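Local coordinates for uncharacterized protein CPE2226 (Clostridium perfringens, PDB 3O6U) that is of unknown function but probably binds FMN, at residues I78-S82 against S83-V87. Numbering follows the deposited sequence.
Sequences IEKQS and SDIDV
Ser82 OG receives the amide of Asp84 in a weak hydrogen bond, 3.4 Å from OG to Asp84 N and bent to 135° at the hydrogen. The hydroxyl reaches that amide because chi1 of 73° sets OG between its own backbone nitrogen and carbonyl carbon, facing the chain that follows. Lys80 spans the same bend from the end of the helix. Its chain kinks at chi2 (-109°) and passes outside the carbonyl oxygen of Asp84, with CD 3.3 Å from Asp84 O, while CG rests against CG2 of Ile85 at 3.9 Å. The ammonium ends 4.0 Å from Asp86 OD1, too far for a salt bridge, though Asp86 and the more distant Asp84 carboxylate would probably still attract it. This is the exit from helix 66-80: Gln81 leaves helical geometry with positive phi, and Asp84 then centres an inverse gamma turn in the loop to helix 92-111. Gln81 folds back so that NE2 donates to Ile78 O at 2.6 Å, in the carbonyl plane on a lone pair, while its OE1 accepts from the backbone of Ile32. At the turn's two ends, Ser83 touches Ala102 and Glu103 of helix 92-111, and buried Ile85 packs on Leu73 and Ala76.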
loop_
_atom_site.group_PDB
_atom_site.type_symbol
_atom_site.label_atom_id
_atom_site.label_comp_id
_atom_site.label_asym_id
_atom_site.label_seq_id
_atom_site.Cartn_x
_atom_site.Cartn_y
_atom_site.Cartn_z
ATOM N N ILE A 78 -5.140 -8.800 -3.711
ATOM C CA ILE A 78 -5.743 -9.392 -4.894
ATOM C C ILE A 78 -6.417 -10.728 -4.573
ATOM O O ILE A 78 -7.485 -11.021 -5.102
ATOM C CB ILE A 78 -4.687 -9.538 -6.005
ATOM C CG1 ILE A 78 -4.213 -8.127 -6.387
ATOM C CG2 ILE A 78 -5.262 -10.299 -7.213
ATOM C CD1 ILE A 78 -3.051 -8.085 -7.340
ATOM N N GLU A 79 -5.816 -11.507 -3.675
ATOM C CA GLU A 79 -6.366 -12.793 -3.252
ATOM C C GLU A 79 -7.632 -12.610 -2.400
ATOM O O GLU A 79 -8.580 -13.374 -2.519
ATOM C CB GLU A 79 -5.323 -13.575 -2.436
ATOM C CG GLU A 79 -5.806 -14.939 -1.913
ATOM C CD GLU A 79 -5.970 -15.982 -3.013
ATOM O OE1 GLU A 79 -4.967 -16.626 -3.399
ATOM O OE2 GLU A 79 -7.110 -16.155 -3.498
ATOM N N LYS A 80 -7.658 -11.594 -1.549
ATOM C CA LYS A 80 -8.812 -11.372 -0.677
ATOM C C LYS A 80 -9.905 -10.519 -1.278
ATOM O O LYS A 80 -11.057 -10.583 -0.855
ATOM C CB LYS A 80 -8.369 -10.701 0.627
ATOM C CG LYS A 80 -7.599 -11.596 1.576
ATOM C CD LYS A 80 -8.431 -11.937 2.798
ATOM C CE LYS A 80 -7.773 -13.036 3.613
ATOM N NZ LYS A 80 -8.521 -13.330 4.863
ATOM N N GLN A 81 -9.538 -9.716 -2.268
ATOM C CA GLN A 81 -10.471 -8.782 -2.887
ATOM C C GLN A 81 -11.109 -7.845 -1.846
ATOM O O GLN A 81 -12.162 -7.262 -2.093
ATOM C CB GLN A 81 -11.553 -9.505 -3.702
ATOM C CG GLN A 81 -11.008 -10.246 -4.937
ATOM C CD GLN A 81 -10.424 -9.325 -5.998
ATOM O OE1 GLN A 81 -11.071 -8.376 -6.443
ATOM N NE2 GLN A 81 -9.199 -9.614 -6.419
ATOM N N SER A 82 -10.485 -7.722 -0.674
ATOM C CA SER A 82 -10.954 -6.780 0.347
ATOM C C SER A 82 -9.756 -6.295 1.159
ATOM O O SER A 82 -8.691 -6.907 1.133
ATOM C CB SER A 82 -11.976 -7.395 1.298
ATOM O OG SER A 82 -11.344 -8.290 2.186
ATOM N N SER A 83 -9.939 -5.189 1.870
ATOM C CA SER A 83 -8.885 -4.600 2.689
ATOM C C SER A 83 -8.574 -5.467 3.898
ATOM O O SER A 83 -7.508 -5.343 4.499
ATOM C CB SER A 83 -9.325 -3.222 3.192
ATOM O OG SER A 83 -10.418 -3.326 4.101
ATOM N N ASP A 84 -9.505 -6.348 4.249
ATOM C CA ASP A 84 -9.342 -7.186 5.425
ATOM C C ASP A 84 -8.320 -8.280 5.224
ATOM O O ASP A 84 -8.680 -9.436 5.005
ATOM C CB ASP A 84 -10.692 -7.791 5.851
ATOM C CG ASP A 84 -10.551 -8.827 6.972
ATOM O OD1 ASP A 84 -10.061 -8.470 8.074
ATOM O OD2 ASP A 84 -10.931 -10.001 6.742
ATOM N N ILE A 85 -7.043 -7.918 5.281
ATOM C CA ILE A 85 -5.988 -8.913 5.138
ATOM C C ILE A 85 -5.320 -9.147 6.491
ATOM O O ILE A 85 -5.505 -8.367 7.421
ATOM C CB ILE A 85 -4.897 -8.484 4.110
ATOM C CG1 ILE A 85 -4.366 -7.089 4.435
ATOM C CG2 ILE A 85 -5.461 -8.519 2.709
ATOM C CD1 ILE A 85 -2.868 -6.938 4.187
ATOM N N ASP A 86 -4.555 -10.231 6.594
ATOM C CA ASP A 86 -3.846 -10.586 7.825
ATOM C C ASP A 86 -2.555 -9.774 7.883
ATOM O O ASP A 86 -1.866 -9.641 6.867
ATOM C CB ASP A 86 -3.493 -12.080 7.830
ATOM C CG ASP A 86 -4.626 -12.958 7.316
ATOM O OD1 ASP A 86 -5.781 -12.797 7.782
ATOM O OD2 ASP A 86 -4.360 -13.819 6.444
ATOM N N VAL A 87 -2.204 -9.243 9.049
ATOM C CA VAL A 87 -0.987 -8.461 9.086
ATOM C C VAL A 87 0.200 -9.388 8.871
ATOM O O VAL A 87 0.083 -10.593 9.046
ATOM C CB VAL A 87 -0.875 -7.584 10.396
ATOM C CG1 VAL A 87 -2.225 -6.939 10.686
ATOM C CG2 VAL A 87 -0.374 -8.368 11.569
#